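Local coordinates for protein lactaldehyde dehydrogenase (Methanocaldococcus jannaschii, PDB 3PQA) that oxidises lactaldehyde to lactate for coenzyme F420 biosynthesis, using NAD in preference to NADP, as a homotetrameric member of the aldehyde dehydrogenase family, at residues I82-P87 with F268-Q273; K45-M50 with K213-S218. One frame throughout, in Å; residues are numbered along the deposited sequence. Where two conformers were deposited one is given.

Interaction 1. Residues I82-P87 with F268-Q273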
loop_
_atom_site.group_PDB
_atom_site.type_symbol
_atom_site.label_atom_id
_atom_site.label_comp_id
_atom_site.label_asym_id
_atom_site.label_seq_id
_atom_site.Cartn_x
_atom_site.Cartn_y
_atom_site.Cartn_z
ATOM N N ILE B 82 -28.251 -27.804 15.784
ATOM C CA ILE B 82 -29.625 -28.250 15.585
ATOM C C ILE B 82 -30.142 -27.969 14.168
ATOM O O ILE B 82 -30.789 -28.823 13.560
ATOM C CB ILE B 82 -30.556 -27.637 16.685
ATOM C CG1 ILE B 82 -30.207 -28.240 18.053
ATOM C CG2 ILE B 82 -32.033 -27.857 16.369
ATOM C CD1 ILE B 82 -30.716 -27.428 19.250
ATOM N N ASP B 83 -29.836 -26.782 13.643
ATOM C CA ASP B 83 -30.414 -26.306 12.384
ATOM C C ASP B 83 -29.568 -26.697 11.171
ATOM O O ASP B 83 -30.102 -27.142 10.156
ATOM C CB ASP B 83 -30.612 -24.776 12.468
ATOM C CG ASP B 83 -31.386 -24.190 11.295
ATOM O OD1 ASP B 83 -32.067 -24.921 10.555
ATOM O OD2 ASP B 83 -31.319 -22.948 11.122
ATOM N N ALA B 84 -28.254 -26.518 11.280
ATOM C CA ALA B 84 -27.337 -26.818 10.184
ATOM C C ALA B 84 -26.742 -28.225 10.277
ATOM O O ALA B 84 -26.051 -28.668 9.363
ATOM C CB ALA B 84 -26.214 -25.754 10.114
ATOM N N GLY B 85 -27.013 -28.920 11.378
ATOM C CA GLY B 85 -26.437 -30.253 11.602
ATOM C C GLY B 85 -24.946 -30.244 11.875
ATOM O O GLY B 85 -24.266 -31.242 11.662
ATOM N N LYS B 86 -24.436 -29.111 12.356
ATOM C CA LYS B 86 -22.997 -28.919 12.513
ATOM C C LYS B 86 -22.533 -29.408 13.870
ATOM O O LYS B 86 -23.016 -28.932 14.889
ATOM C CB LYS B 86 -22.645 -27.434 12.336
ATOM C CG LYS B 86 -21.146 -27.151 12.477
ATOM C CD LYS B 86 -20.804 -25.724 12.036
ATOM C CE LYS B 86 -21.080 -25.554 10.557
ATOM N NZ LYS B 86 -20.286 -24.454 9.944
ATOM N N PRO B 87 -21.595 -30.377 13.903
ATOM C CA PRO B 87 -21.081 -30.826 15.198
ATOM C C PRO B 87 -20.748 -29.652 16.109
ATOM O O PRO B 87 -20.165 -28.642 15.654
ATOM C CB PRO B 87 -19.837 -31.616 14.810
ATOM C CG PRO B 87 -20.245 -32.227 13.502
ATOM C CD PRO B 87 -20.948 -31.100 12.793
ATOM N N PHE B 268 -13.401 -34.288 5.840
ATOM C CA PHE B 268 -14.548 -34.671 6.667
ATOM C C PHE B 268 -15.124 -33.615 7.597
ATOM O O PHE B 268 -16.221 -33.797 8.117
ATOM C CB PHE B 268 -14.275 -35.999 7.384
ATOM C CG PHE B 268 -13.950 -37.128 6.431
ATOM C CD1 PHE B 268 -14.874 -37.525 5.460
ATOM C CD2 PHE B 268 -12.713 -37.761 6.473
ATOM C CE1 PHE B 268 -14.586 -38.546 4.562
ATOM C CE2 PHE B 268 -12.411 -38.802 5.583
ATOM C CZ PHE B 268 -13.360 -39.191 4.619
ATOM N N ILE B 269 -14.418 -32.502 7.786
ATOM C CA ILE B 269 -15.022 -31.341 8.445
ATOM C C ILE B 269 -16.381 -31.004 7.808
ATOM O O ILE B 269 -16.513 -30.975 6.580
ATOM C CB ILE B 269 -14.070 -30.113 8.411
ATOM C CG1 ILE B 269 -12.997 -30.246 9.495
ATOM C CG2 ILE B 269 -14.840 -28.772 8.569
ATOM C CD1 ILE B 269 -13.506 -30.063 10.930
ATOM N N TYR B 270 -17.367 -30.744 8.673
ATOM C CA TYR B 270 -18.766 -30.482 8.293
ATOM C C TYR B 270 -19.287 -31.441 7.213
ATOM O O TYR B 270 -20.023 -31.049 6.307
ATOM C CB TYR B 270 -19.002 -28.987 7.955
ATOM C CG TYR B 270 -20.483 -28.607 7.876
ATOM C CD1 TYR B 270 -21.390 -29.024 8.857
ATOM C CD2 TYR B 270 -20.968 -27.848 6.822
ATOM C CE1 TYR B 270 -22.745 -28.678 8.784
ATOM C CE2 TYR B 270 -22.324 -27.504 6.733
ATOM C CZ TYR B 270 -23.201 -27.915 7.721
ATOM O OH TYR B 270 -24.540 -27.580 7.623
ATOM N N ALA B 271 -18.918 -32.716 7.346
ATOM C CA ALA B 271 -19.378 -33.779 6.429
ATOM C C ALA B 271 -19.070 -33.464 4.960
ATOM O O ALA B 271 -19.807 -33.856 4.058
ATOM C CB ALA B 271 -20.881 -34.063 6.641
ATOM N N GLY B 272 -17.990 -32.717 4.720
ATOM C CA GLY B 272 -17.603 -32.326 3.368
ATOM C C GLY B 272 -18.444 -31.224 2.727
ATOM O O GLY B 272 -18.314 -30.960 1.526
ATOM N N GLN B 273 -19.307 -30.572 3.514
ATOM C CA GLN B 273 -20.189 -29.528 2.980
ATOM C C GLN B 273 -19.516 -28.156 3.081
ATOM O O GLN B 273 -20.086 -27.205 3.623
ATOM C CB GLN B 273 -21.540 -29.519 3.701
ATOM C CG GLN B 273 -22.227 -30.873 3.687
ATOM C CD GLN B 273 -23.506 -30.885 4.496
ATOM O OE1 GLN B 273 -24.602 -30.974 3.931
ATOM N NE2 GLN B 273 -23.384 -30.773 5.812
HETATM O O HOH W 1 -25.779 -30.705 7.514
#
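The end of helix 73-84 meets the loop that leads from helix 256-268 toward Cys275, by similarity the catalytic cysteine, and Tyr270 spans the join to Ala84 and Lys86. Its hydroxyl donates a short hydrogen bond, OH to Ala84 O at 2.5 Å, with a C=O...donor angle of 133°; the carbonyl oxygen lies in the ring plane. Lys86 crosses the ring at about a right angle, and its chain bends at chi3 (-65°), which lays CE and NZ over the face. CE is 3.9 Å from the Tyr270 ring centroid (CH-pi) and NZ 4.6 Å from it, 9° off the normal (cation-pi); a salt bridge to Glu94 also holds this ammonium. On the opposite face Gln273 NE2 sits 3.4 Å above the Tyr270 ring plane, toward the rim. Water 1 bridges Ala84 and Gln273, donating to Ala84 O (2.8 Å) and accepting from Gln273 NE2 (2.9 Å). A phenylalanine in place of Tyr270 lacks the hydroxyl, so Ala84 O would probably keep water 1 but lose the phenol as a donor, and the ring would be less firmly fixed. A tyrosine clamped between lysine and glutamine joins the NAD-binding domain to the catalytic-domain loop of the aldehyde dehydrogenase fold.

Interaction 2. Residues K45-M50 with K213-S218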
loop_
_atom_site.group_PDB
_atom_site.type_symbol
_atom_site.label_atom_id
_atom_site.label_comp_id
_atom_site.label_asym_id
_atom_site.label_seq_id
_atom_site.Cartn_x
_atom_site.Cartn_y
_atom_site.Cartn_z
ATOM N N LYS B 45 -34.801 4.013 0.966
ATOM C CA LYS B 45 -35.076 5.248 1.694
ATOM C C LYS B 45 -34.013 5.547 2.745
ATOM O O LYS B 45 -33.893 6.685 3.182
ATOM C CB LYS B 45 -36.464 5.210 2.351
ATOM C CG LYS B 45 -37.609 5.175 1.351
ATOM C CD LYS B 45 -38.969 5.045 2.024
ATOM C CE LYS B 45 -40.071 4.871 0.977
ATOM N NZ LYS B 45 -41.415 4.735 1.607
ATOM N N TYR B 46 -33.228 4.533 3.125
ATOM C CA TYR B 46 -32.212 4.726 4.160
ATOM C C TYR B 46 -30.780 4.790 3.646
ATOM O O TYR B 46 -29.836 4.796 4.445
ATOM C CB TYR B 46 -32.334 3.643 5.224
ATOM C CG TYR B 46 -33.620 3.748 5.995
ATOM C CD1 TYR B 46 -33.808 4.752 6.948
ATOM C CD2 TYR B 46 -34.651 2.853 5.762
ATOM C CE1 TYR B 46 -35.011 4.847 7.650
ATOM C CE2 TYR B 46 -35.843 2.929 6.457
ATOM C CZ TYR B 46 -36.016 3.916 7.398
ATOM O OH TYR B 46 -37.213 3.966 8.067
ATOM N N LYS B 47 -30.624 4.858 2.324
ATOM C CA LYS B 47 -29.291 4.930 1.692
ATOM C C LYS B 47 -28.496 6.151 2.142
ATOM O O LYS B 47 -27.296 6.049 2.401
ATOM C CB LYS B 47 -29.401 4.906 0.166
ATOM C CG LYS B 47 -29.824 3.554 -0.402
ATOM C CD LYS B 47 -30.013 3.602 -1.926
ATOM C CE LYS B 47 -28.675 3.548 -2.687
ATOM N NZ LYS B 47 -28.889 3.668 -4.168
ATOM N N GLU B 48 -29.165 7.299 2.229
ATOM C CA GLU B 48 -28.505 8.524 2.695
ATOM C C GLU B 48 -28.057 8.452 4.146
ATOM O O GLU B 48 -26.943 8.875 4.471
ATOM C CB GLU B 48 -29.366 9.766 2.430
ATOM C CG GLU B 48 -29.258 10.242 0.987
ATOM C CD GLU B 48 -27.816 10.556 0.584
ATOM O OE1 GLU B 48 -27.282 9.891 -0.327
ATOM O OE2 GLU B 48 -27.212 11.469 1.183
ATOM N N VAL B 49 -28.918 7.915 5.011
ATOM C CA VAL B 49 -28.582 7.713 6.421
ATOM C C VAL B 49 -27.334 6.848 6.609
ATOM O O VAL B 49 -26.412 7.238 7.353
ATOM C CB VAL B 49 -29.783 7.146 7.240
ATOM C CG1 VAL B 49 -29.329 6.639 8.612
ATOM C CG2 VAL B 49 -30.833 8.206 7.420
ATOM N N MET B 50 -27.298 5.690 5.943
ATOM C CA MET B 50 -26.129 4.801 6.011
ATOM C C MET B 50 -24.864 5.434 5.416
ATOM O O MET B 50 -23.769 5.300 5.982
ATOM C CB MET B 50 -26.383 3.468 5.299
ATOM C CG MET B 50 -26.722 2.276 6.188
ATOM S SD MET B 50 -26.018 2.185 7.845
ATOM C CE MET B 50 -24.349 1.687 7.479
ATOM N N LYS B 213 -33.035 -1.569 -8.107
ATOM C CA LYS B 213 -32.619 -0.707 -6.993
ATOM C C LYS B 213 -31.423 -1.283 -6.225
ATOM O O LYS B 213 -30.708 -0.554 -5.530
ATOM C CB LYS B 213 -33.782 -0.447 -6.034
ATOM C CG LYS B 213 -34.889 0.426 -6.628
ATOM C CD LYS B 213 -36.072 0.537 -5.675
ATOM C CE LYS B 213 -37.300 1.145 -6.369
ATOM N NZ LYS B 213 -37.122 2.580 -6.655
ATOM N N VAL B 214 -31.208 -2.588 -6.342
ATOM C CA VAL B 214 -30.070 -3.218 -5.672
ATOM C C VAL B 214 -28.816 -2.872 -6.475
ATOM O O VAL B 214 -28.821 -2.981 -7.700
ATOM C CB VAL B 214 -30.291 -4.748 -5.543
ATOM C CG1 VAL B 214 -29.031 -5.455 -5.015
ATOM C CG2 VAL B 214 -31.502 -5.027 -4.616
ATOM N N ASN B 215 -27.752 -2.434 -5.794
ATOM C CA ASN B 215 -26.555 -1.943 -6.482
ATOM C C ASN B 215 -25.453 -2.983 -6.661
ATOM O O ASN B 215 -24.586 -2.863 -7.545
ATOM C CB ASN B 215 -26.007 -0.716 -5.749
ATOM C CG ASN B 215 -26.990 0.452 -5.781
ATOM O OD1 ASN B 215 -27.607 0.793 -4.774
ATOM N ND2 ASN B 215 -27.163 1.041 -6.961
ATOM N N MET B 216 -25.487 -3.994 -5.805
ATOM C CA MET B 216 -24.450 -5.021 -5.777
ATOM C C MET B 216 -25.026 -6.316 -5.247
ATOM O O MET B 216 -25.847 -6.299 -4.324
ATOM C CB MET B 216 -23.264 -4.570 -4.920
ATOM C CG MET B 216 -22.280 -5.680 -4.590
ATOM S SD MET B 216 -20.693 -5.064 -4.070
ATOM C CE MET B 216 -19.847 -6.655 -3.845
ATOM N N ILE B 217 -24.598 -7.427 -5.841
ATOM C CA ILE B 217 -24.958 -8.760 -5.364
ATOM C C ILE B 217 -23.695 -9.434 -4.869
ATOM O O ILE B 217 -22.667 -9.439 -5.553
ATOM C CB ILE B 217 -25.616 -9.639 -6.476
ATOM C CG1 ILE B 217 -26.882 -8.982 -7.021
ATOM C CG2 ILE B 217 -25.893 -11.075 -5.974
ATOM C CD1 ILE B 217 -27.909 -8.663 -5.963
ATOM N N SER B 218 -23.776 -9.962 -3.652
ATOM C CA SER B 218 -22.730 -10.791 -3.096
ATOM C C SER B 218 -23.382 -12.099 -2.688
ATOM O O SER B 218 -24.175 -12.141 -1.730
ATOM C CB SER B 218 -22.104 -10.129 -1.883
ATOM O OG SER B 218 -21.035 -10.908 -1.386
HETATM O O HOH W 2 -30.821 2.076 -5.091
#
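The carboxamide of Asn215 is the one flat group that touches across this contact, and Lys47 meets it at the oxygen rather than over a face. Lys47 NZ donates to Asn215 OD1 at 3.2 Å, with a C=O...donor angle of 127° and the donor tilted 18° from the carbonyl plane. Lys47 CE follows at 3.6 Å from Asn215 OD1, whereas Asn215 ND2 is 4.2 Å from Lys47 NZ, so the amide presents its acceptor, not its donor, to the ammonium. The two side chains come from opposite directions, and the lysine chain, otherwise extended beyond CB, bends at chi3 (79°) to bring NZ there.

The same OD1 has its stronger partner in the backbone N of Ile133, which probably fixes the amide's rotation and keeps the oxygen turned to both donors. Water 2 makes a second, indirect link: it accepts from Lys47 NZ at 2.7 Å and donates to Lys213 O, also at 2.7 Å. The contact is small, burying 68 Å² in all, and rests on these polar bonds.

Around it, Lys213 forms a salt bridge to Glu44 of helix 33-44, and the side chain of Lys47 also touches Ile133 on strand 122-138. The start of helix 47-51 is thereby tied to the approach to strand 216-220, which runs parallel to strand 122-138 in the mixed sheet of the NAD-binding domain.

In the fold
Interaction 1 is buried, about 13 Å from the chain centre, whereas interaction 2 is a surface contact about 23 Å out; their centres lie 33 Å apart, on opposite sides of that centre. They share no helix or strand. Interaction 1 joins two domains near the active-site loop and uses aromatic chemistry, an ammonium over a ring combined with a phenol-to-carbonyl bond, and buries 189 Å². Interaction 2 stays within the NAD-binding half and relies on one lysine-to-amide bond plus a bridging water. Strand 216-220 nevertheless leads from interaction 2 directly to the NAD-binding residues assigned by similarity, beginning at Gly221, which lies about 12 Å from the side chain of Tyr270 in interaction 1.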